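Local structure of SusD homolog (Bacteroides thetaiotaomicron, 4MRU) at residues A[72-77]-A[461-466]; A[81-86]-A[126-131]. The protein probably binds mucin O-glycans at the bacterial surface as a TPR-like, SusD-type outer membrane lipoprotein, and can also bind magnesium. All blocks are in the same frame, centred on the assembly; numbering follows the deposited sequence.

Interaction 1 (A[72-77]-A[461-466]); sequences YNPKTD and RLMYPN. With EDO (1,2-ethanediol), chain G.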
ATOM      1  N   TYR A  72     -13.051  12.867  -2.856  1.00 15.90           N
ATOM      2  CA  TYR A  72     -13.645  12.295  -1.634  1.00 18.38           C
ATOM      3  C   TYR A  72     -15.132  11.963  -1.778  1.00 18.72           C
ATOM      4  O   TYR A  72     -15.817  11.776  -0.772  1.00 20.87           O
ATOM      5  CB  TYR A  72     -13.410  13.211  -0.404  1.00 20.03           C
ATOM      6  CG  TYR A  72     -11.966  13.581  -0.100  1.00 18.06           C
ATOM      7  CD1 TYR A  72     -10.900  12.836  -0.548  1.00 18.23           C
ATOM      8  CD2 TYR A  72     -11.674  14.704   0.671  1.00 22.64           C
ATOM      9  CE1 TYR A  72      -9.599  13.150  -0.182  1.00 19.97           C
ATOM     10  CE2 TYR A  72     -10.369  15.067   0.983  1.00 22.15           C
ATOM     11  CZ  TYR A  72      -9.322  14.288   0.533  1.00 18.84           C
ATOM     12  OH  TYR A  72      -8.034  14.630   0.867  1.00 19.04           O
ATOM     13  N   ASN A  73     -15.615  11.866  -3.024  1.00 20.37           N
ATOM     14  CA  ASN A  73     -17.028  11.579  -3.257  1.00 19.66           C
ATOM     15  C   ASN A  73     -17.167  10.519  -4.330  1.00 19.40           C
ATOM     16  O   ASN A  73     -17.922  10.685  -5.272  1.00 20.76           O
ATOM     17  CB  ASN A  73     -17.819  12.852  -3.592  1.00 19.84           C
ATOM     18  CG  ASN A  73     -17.482  13.418  -4.943  1.00 22.15           C
ATOM     19  OD1 ASN A  73     -16.353  13.303  -5.430  1.00 20.01           O
ATOM     20  ND2 ASN A  73     -18.474  14.025  -5.566  1.00 21.50           N
ATOM     21  N   PRO A  74     -16.468   9.390  -4.160  1.00 19.85           N
ATOM     22  CA  PRO A  74     -16.597   8.366  -5.182  1.00 20.69           C
ATOM     23  C   PRO A  74     -18.058   7.974  -5.398  1.00 22.46           C
ATOM     24  O   PRO A  74     -18.821   7.855  -4.446  1.00 22.60           O
ATOM     25  CB  PRO A  74     -15.815   7.191  -4.607  1.00 20.63           C
ATOM     26  CG  PRO A  74     -15.765   7.399  -3.130  1.00 21.30           C
ATOM     27  CD  PRO A  74     -15.776   8.898  -2.963  1.00 22.03           C
ATOM     28  N   LYS A  75     -18.433   7.805  -6.654  1.00 21.60           N
ATOM     29  CA  LYS A  75     -19.743   7.314  -6.987  1.00 23.76           C
ATOM     30  C   LYS A  75     -20.028   6.042  -6.191  1.00 26.73           C
ATOM     31  O   LYS A  75     -19.153   5.187  -6.046  1.00 22.02           O
ATOM     32  CB  LYS A  75     -19.813   7.031  -8.452  1.00 26.43           C
ATOM     33  CG  LYS A  75     -21.178   6.684  -8.928  1.00 28.60           C
ATOM     34  CD  LYS A  75     -21.165   6.528 -10.426  1.00 36.64           C
ATOM     35  CE  LYS A  75     -22.598   6.280 -10.887  1.00 42.12           C
ATOM     36  NZ  LYS A  75     -22.583   5.887 -12.304  1.00 42.75           N
ATOM     37  N   THR A  76     -21.239   5.943  -5.669  1.00 22.98           N
ATOM     38  CA  THR A  76     -21.612   4.894  -4.713  1.00 26.34           C
ATOM     39  C   THR A  76     -21.243   3.487  -5.206  1.00 24.95           C
ATOM     40  O   THR A  76     -20.657   2.734  -4.482  1.00 25.06           O
ATOM     41  CB  THR A  76     -23.116   4.921  -4.443  1.00 29.97           C
ATOM     42  OG1 THR A  76     -23.456   6.202  -3.967  1.00 40.12           O
ATOM     43  CG2 THR A  76     -23.511   3.885  -3.393  1.00 34.51           C
ATOM     44  N   ASP A  77     -21.597   3.141  -6.433  1.00 24.83           N
ATOM     45  CA  ASP A  77     -21.325   1.773  -6.893  1.00 25.70           C
ATOM     46  C   ASP A  77     -19.829   1.561  -7.242  1.00 24.61           C
ATOM     47  O   ASP A  77     -19.396   0.452  -7.416  1.00 23.65           O
ATOM     48  CB  ASP A  77     -22.318   1.320  -8.014  1.00 34.75           C
ATOM     49  CG  ASP A  77     -22.209   2.097  -9.300  1.00 39.45           C
ATOM     50  OD1 ASP A  77     -21.336   2.966  -9.421  1.00 47.92           O
ATOM     51  OD2 ASP A  77     -23.034   1.822 -10.213  1.00 55.17           O
ATOM     52  N   ARG A 461     -10.362   6.520   5.780  1.00 18.86           N
ATOM     53  CA  ARG A 461     -10.801   5.209   5.427  1.00 15.87           C
ATOM     54  C   ARG A 461     -11.776   5.326   4.256  1.00 17.62           C
ATOM     55  O   ARG A 461     -12.184   6.424   3.884  1.00 19.83           O
ATOM     56  CB  ARG A 461     -11.496   4.534   6.604  1.00 16.36           C
ATOM     57  CG  ARG A 461     -12.741   5.300   7.082  1.00 15.01           C
ATOM     58  CD  ARG A 461     -13.399   4.631   8.266  1.00 17.65           C
ATOM     59  NE  ARG A 461     -14.077   3.382   7.953  1.00 19.02           N
ATOM     60  CZ  ARG A 461     -15.319   3.266   7.463  1.00 20.91           C
ATOM     61  NH1 ARG A 461     -16.055   4.333   7.170  1.00 20.18           N
ATOM     62  NH2 ARG A 461     -15.831   2.048   7.252  1.00 21.65           N
ATOM     63  N   LEU A 462     -12.171   4.189   3.689  1.00 21.57           N
ATOM     64  CA  LEU A 462     -13.264   4.117   2.721  1.00 19.02           C
ATOM     65  C   LEU A 462     -14.570   3.708   3.410  1.00 19.25           C
ATOM     66  O   LEU A 462     -14.548   2.985   4.401  1.00 23.75           O
ATOM     67  CB  LEU A 462     -13.015   3.091   1.617  1.00 20.34           C
ATOM     68  CG  LEU A 462     -12.275   3.471   0.385  1.00 31.83           C
ATOM     69  CD1 LEU A 462     -12.381   2.348  -0.667  1.00 26.23           C
ATOM     70  CD2 LEU A 462     -12.807   4.793  -0.158  1.00 31.62           C
HETATM   71  N   MSE A 463     -15.679   4.100   2.801  1.00 18.15           N
HETATM   72  CA  MSE A 463     -17.008   3.831   3.327  1.00 20.64           C
HETATM   73  C   MSE A 463     -17.473   2.487   2.841  1.00 19.70           C
HETATM   74  O   MSE A 463     -17.094   2.069   1.768  1.00 19.03           O
HETATM   75  CB  MSE A 463     -18.014   4.887   2.858  1.00 21.35           C
HETATM   76  CG  MSE A 463     -17.630   6.262   3.380  1.00 23.66           C
HETATM   77 SE   MSE A 463     -16.539   7.192   2.015  0.75 33.94          SE
HETATM   78  CE  MSE A 463     -17.985   7.702   0.763  1.00 28.80           C
ATOM     79  N   TYR A 464     -18.276   1.796   3.639  1.00 19.69           N
ATOM     80  CA  TYR A 464     -18.782   0.474   3.250  1.00 21.23           C
ATOM     81  C   TYR A 464     -19.696   0.589   2.045  1.00 20.75           C
ATOM     82  O   TYR A 464     -20.292   1.611   1.845  1.00 19.59           O
ATOM     83  CB  TYR A 464     -19.531  -0.180   4.387  1.00 19.65           C
ATOM     84  CG  TYR A 464     -18.633  -0.486   5.593  1.00 20.31           C
ATOM     85  CD1 TYR A 464     -17.532  -1.321   5.475  1.00 17.64           C
ATOM     86  CD2 TYR A 464     -18.925   0.017   6.836  1.00 20.12           C
ATOM     87  CE1 TYR A 464     -16.746  -1.655   6.584  1.00 19.99           C
ATOM     88  CE2 TYR A 464     -18.136  -0.276   7.954  1.00 17.93           C
ATOM     89  CZ  TYR A 464     -17.071  -1.123   7.836  1.00 19.21           C
ATOM     90  OH  TYR A 464     -16.335  -1.405   8.972  1.00 20.94           O
ATOM     91  N   PRO A 465     -19.728  -0.437   1.201  1.00 23.42           N
ATOM     92  CA  PRO A 465     -20.519  -0.330  -0.031  1.00 27.60           C
ATOM     93  C   PRO A 465     -22.006  -0.393   0.259  1.00 26.19           C
ATOM     94  O   PRO A 465     -22.433  -0.976   1.276  1.00 20.95           O
ATOM     95  CB  PRO A 465     -20.065  -1.546  -0.859  1.00 24.74           C
ATOM     96  CG  PRO A 465     -19.491  -2.491   0.087  1.00 24.97           C
ATOM     97  CD  PRO A 465     -19.001  -1.705   1.286  1.00 24.24           C
ATOM     98  N   ASN A 466     -22.806   0.135  -0.662  1.00 29.11           N
ATOM     99  CA  ASN A 466     -24.233   0.177  -0.461  1.00 27.28           C
ATOM    100  C   ASN A 466     -24.879  -1.227  -0.370  1.00 26.66           C
ATOM    101  O   ASN A 466     -25.926  -1.387   0.253  1.00 27.88           O
ATOM    102  CB  ASN A 466     -24.933   0.970  -1.568  1.00 35.70           C
ATOM    103  CG  ASN A 466     -26.343   1.406  -1.153  1.00 36.58           C
ATOM    104  OD1 ASN A 466     -26.513   2.179  -0.218  1.00 42.08           O
ATOM    105  ND2 ASN A 466     -27.330   0.919  -1.842  1.00 40.42           N
TER
HETATM  106  C1  EDO G 605      -4.221  14.543   0.688  1.00 50.05           C
HETATM  107  O1  EDO G 605      -3.686  13.222   0.720  1.00 44.21           O
HETATM  108  C2  EDO G 605      -5.276  14.649  -0.403  1.00 48.71           C
HETATM  109  O2  EDO G 605      -6.230  13.563  -0.323  1.00 32.44           O
HETATM  110  O   HOH W   1     -21.568   0.419  -3.154  1.00 28.40           O

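Interaction 2 (A[81-86]-A[126-131]); sequences APFTDV and GPIPYS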
ATOM      1  N   ALA A  81     -15.962  -2.558  -5.372  1.00 20.72           N
ATOM      2  CA  ALA A  81     -14.873  -3.498  -5.734  1.00 21.27           C
ATOM      3  C   ALA A  81     -13.841  -3.757  -4.628  1.00 22.85           C
ATOM      4  O   ALA A  81     -13.500  -4.898  -4.391  1.00 22.76           O
ATOM      5  CB  ALA A  81     -14.164  -3.042  -7.001  1.00 26.71           C
ATOM      6  N   PRO A  82     -13.364  -2.711  -3.921  1.00 21.46           N
ATOM      7  CA  PRO A  82     -12.342  -3.014  -2.892  1.00 21.21           C
ATOM      8  C   PRO A  82     -12.816  -3.815  -1.650  1.00 22.49           C
ATOM      9  O   PRO A  82     -11.993  -4.206  -0.827  1.00 24.79           O
ATOM     10  CB  PRO A  82     -11.863  -1.621  -2.462  1.00 23.16           C
ATOM     11  CG  PRO A  82     -12.309  -0.702  -3.567  1.00 22.88           C
ATOM     12  CD  PRO A  82     -13.621  -1.267  -4.010  1.00 24.64           C
ATOM     13  N   PHE A  83     -14.115  -3.977  -1.486  1.00 24.22           N
ATOM     14  CA  PHE A  83     -14.712  -4.681  -0.329  1.00 20.04           C
ATOM     15  C   PHE A  83     -15.398  -5.915  -0.829  1.00 19.66           C
ATOM     16  O   PHE A  83     -14.939  -7.044  -0.589  1.00 23.18           O
ATOM     17  CB  PHE A  83     -15.702  -3.772   0.433  1.00 19.88           C
ATOM     18  CG  PHE A  83     -16.313  -4.411   1.669  1.00 18.01           C
ATOM     19  CD1 PHE A  83     -17.451  -5.157   1.565  1.00 21.95           C
ATOM     20  CD2 PHE A  83     -15.752  -4.232   2.908  1.00 19.04           C
ATOM     21  CE1 PHE A  83     -18.022  -5.747   2.678  1.00 23.32           C
ATOM     22  CE2 PHE A  83     -16.298  -4.820   4.026  1.00 21.75           C
ATOM     23  CZ  PHE A  83     -17.433  -5.580   3.913  1.00 24.24           C
ATOM     24  N   THR A  84     -16.477  -5.707  -1.575  1.00 19.69           N
ATOM     25  CA  THR A  84     -17.327  -6.815  -1.974  1.00 22.38           C
ATOM     26  C   THR A  84     -16.619  -7.764  -2.956  1.00 22.83           C
ATOM     27  O   THR A  84     -16.677  -8.973  -2.795  1.00 22.92           O
ATOM     28  CB  THR A  84     -18.629  -6.323  -2.609  1.00 21.77           C
ATOM     29  OG1 THR A  84     -19.341  -5.475  -1.683  1.00 22.28           O
ATOM     30  CG2 THR A  84     -19.540  -7.522  -3.008  1.00 25.54           C
ATOM     31  N   ASP A  85     -15.963  -7.233  -3.987  1.00 21.97           N
ATOM     32  CA  ASP A  85     -15.266  -8.113  -4.954  1.00 22.68           C
ATOM     33  C   ASP A  85     -14.052  -8.847  -4.367  1.00 23.44           C
ATOM     34  O   ASP A  85     -13.867 -10.045  -4.621  1.00 20.82           O
ATOM     35  CB  ASP A  85     -14.858  -7.322  -6.205  1.00 25.26           C
ATOM     36  CG  ASP A  85     -16.065  -6.812  -6.984  1.00 27.73           C
ATOM     37  OD1 ASP A  85     -17.196  -7.230  -6.690  1.00 31.61           O
ATOM     38  OD2 ASP A  85     -15.893  -5.948  -7.860  1.00 27.77           O
ATOM     39  N   VAL A  86     -13.237  -8.154  -3.586  1.00 20.52           N
ATOM     40  CA  VAL A  86     -12.110  -8.817  -2.941  1.00 20.29           C
ATOM     41  C   VAL A  86     -12.580  -9.978  -2.067  1.00 21.02           C
ATOM     42  O   VAL A  86     -12.075 -11.066  -2.186  1.00 18.76           O
ATOM     43  CB  VAL A  86     -11.251  -7.854  -2.105  1.00 19.83           C
ATOM     44  CG1 VAL A  86     -10.122  -8.599  -1.452  1.00 24.36           C
ATOM     45  CG2 VAL A  86     -10.635  -6.795  -3.003  1.00 24.49           C
ATOM     46  N   GLY A 126     -11.375  -0.653   8.324  1.00 18.61           N
ATOM     47  CA  GLY A 126     -11.510  -0.904   9.751  1.00 18.09           C
ATOM     48  C   GLY A 126     -12.106  -2.292   9.974  1.00 18.15           C
ATOM     49  O   GLY A 126     -11.580  -3.312   9.460  1.00 18.73           O
ATOM     50  N   PRO A 127     -13.257  -2.350  10.649  1.00 18.39           N
ATOM     51  CA  PRO A 127     -13.950  -3.656  10.814  1.00 18.46           C
ATOM     52  C   PRO A 127     -14.368  -4.220   9.492  1.00 19.19           C
ATOM     53  O   PRO A 127     -14.824  -3.462   8.610  1.00 21.13           O
ATOM     54  CB  PRO A 127     -15.193  -3.322  11.629  1.00 16.50           C
ATOM     55  CG  PRO A 127     -14.817  -2.053  12.313  1.00 17.58           C
ATOM     56  CD  PRO A 127     -13.981  -1.295  11.355  1.00 15.62           C
ATOM     57  N   ILE A 128     -14.116  -5.522   9.340  1.00 17.71           N
ATOM     58  CA  ILE A 128     -14.451  -6.302   8.175  1.00 18.93           C
ATOM     59  C   ILE A 128     -14.857  -7.707   8.607  1.00 20.48           C
ATOM     60  O   ILE A 128     -14.414  -8.202   9.650  1.00 20.51           O
ATOM     61  CB  ILE A 128     -13.273  -6.478   7.172  1.00 18.38           C
ATOM     62  CG1 ILE A 128     -12.041  -7.100   7.825  1.00 18.68           C
ATOM     63  CG2 ILE A 128     -12.846  -5.155   6.547  1.00 18.94           C
ATOM     64  CD1 ILE A 128     -11.113  -7.718   6.801  1.00 19.22           C
ATOM     65  N   PRO A 129     -15.664  -8.364   7.780  1.00 20.74           N
ATOM     66  CA  PRO A 129     -15.879  -9.803   7.903  1.00 21.98           C
ATOM     67  C   PRO A 129     -14.556 -10.521   7.699  1.00 21.59           C
ATOM     68  O   PRO A 129     -13.812 -10.156   6.829  1.00 23.59           O
ATOM     69  CB  PRO A 129     -16.832 -10.125   6.760  1.00 23.89           C
ATOM     70  CG  PRO A 129     -17.378  -8.816   6.304  1.00 29.17           C
ATOM     71  CD  PRO A 129     -16.351  -7.792   6.612  1.00 24.16           C
ATOM     72  N   TYR A 130     -14.225 -11.428   8.598  1.00 21.13           N
ATOM     73  CA  TYR A 130     -12.986 -12.131   8.554  1.00 20.44           C
ATOM     74  C   TYR A 130     -13.154 -13.504   9.247  1.00 23.10           C
ATOM     75  O   TYR A 130     -13.348 -14.488   8.569  1.00 27.41           O
ATOM     76  CB  TYR A 130     -11.842 -11.330   9.206  1.00 18.07           C
ATOM     77  CG  TYR A 130     -10.479 -11.985   8.902  1.00 20.26           C
ATOM     78  CD1 TYR A 130      -9.945 -11.959   7.625  1.00 26.80           C
ATOM     79  CD2 TYR A 130      -9.734 -12.585   9.898  1.00 21.05           C
ATOM     80  CE1 TYR A 130      -8.708 -12.554   7.331  1.00 23.12           C
ATOM     81  CE2 TYR A 130      -8.499 -13.140   9.627  1.00 20.97           C
ATOM     82  CZ  TYR A 130      -8.007 -13.154   8.347  1.00 22.58           C
ATOM     83  OH  TYR A 130      -6.812 -13.737   8.060  1.00 26.18           O
ATOM     84  N   SER A 131     -13.151 -13.563  10.578  1.00 25.29           N
ATOM     85  CA  SER A 131     -13.209 -14.857  11.292  1.00 28.26           C
ATOM     86  C   SER A 131     -14.543 -15.620  11.126  1.00 33.55           C
ATOM     87  O   SER A 131     -14.578 -16.837  11.246  1.00 29.85           O
ATOM     88  CB  SER A 131     -12.886 -14.687  12.804  1.00 23.73           C
ATOM     89  OG  SER A 131     -13.919 -13.953  13.465  1.00 25.57           O
TER

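Interaction 1 (A[72-77]-A[461-466])
Thr-76 and Asn-466 make the closest approach between these two loops, at the exposed end of the contact: CG2 of Thr-76 lies 3.7 Å from CB of Asn-466. The threonine methyl sits trans to its own backbone N, while the Asn-466 amide swings away trans to its N (chi1 -162°), leaving the methylene to meet the methyl. Beside this pair a water spans the backbones, giving a hydrogen bond to Thr-76 O (2.8 Å) and taking one from Asn-466 N (2.8 Å). The inner side is the looser one: Pro-74 is buried, Met-463 partly exposed. There, Pro-74 CG and the terminal CE of Met-463, a selenomethionine, stand 4.5 Å apart. Farther back, Tyr-72 packs on Val-445, Val-453 and Met-459, and a 1,2-ethanediol, probably from the crystallisation liquor, lies at the ring's edge by the hydroxyl, at a separation too short to trust. The 461-466 loop has further ties of its own: Arg-461 NH2 rides 3.3 Å above one face of the Tyr-464 ring, displaced from the ring centre, and Asp-494 OD1 forms a salt bridge with Arg-461 NH1 and accepts a hydrogen bond from Tyr-464 N. With no direct hydrogen bond across, the two loops are joined by modest apolar touches, a seam between the approaches to helices 81-100 and 466-471 whose polar link, at the exposed end, runs through one water.

Interaction 2 (A[81-86]-A[126-131])
Extended from its helix with CG trans to the backbone N (chi1 -178°) and its ring turned roughly perpendicular to the plane of CA, CB and CG (chi2 -88°), the Phe-83 side chain carries its far rim across to the loop 126-131. Pro-129 meets it from the opposite direction: its CD comes to 3.7 Å from Phe-83 CZ and 3.9 Å from Phe-83 CE2, with CG of Pro-129 just behind at 4.0 Å from CZ. Ile-128 adds a lighter touch through its branch methyl, CG2 to Phe-83 CE2 at 4.3 Å. Both neighbours approach the ring obliquely. Phe-83 stands within a wider pi-type turn at 81-85, where the bond from Val-86 N to Ala-81 O is weak. On the other side Gly-126 lets the chain leave helix 104-125 at a positive phi, where a CB would collide with the preceding carbonyl O. Tyr-125, the last residue of that helix, meets the Phe-83 ring edge-to-face. All three residues that touch here are buried, and no hydrogen bond crosses the contact; the start of helix 81-100 is therefore joined to the loop by apolar burial around one aromatic ring.

From the N terminus, the chain leaves strand 58-60 through 72-77, the first half of interaction 1, and enters helix 81-100, whose opening turn supplies Phe-83 to interaction 2. The two helices 81-100 and 104-125 fill nearly all of the 39 residues that interaction 2 closes into a loop. Interaction 1 closes only when the chain comes back at 461-466, so the smaller loop lies wholly within the larger. The contacts also touch: Tyr-464 OH probably hydrogen-bonds to Pro-127 O (2.6 Å), and Pro-465 CG packs 3.7 Å from Phe-83 CD1. The late loop before helix 466-471 thus joins the early helical pair and the loop that follows it.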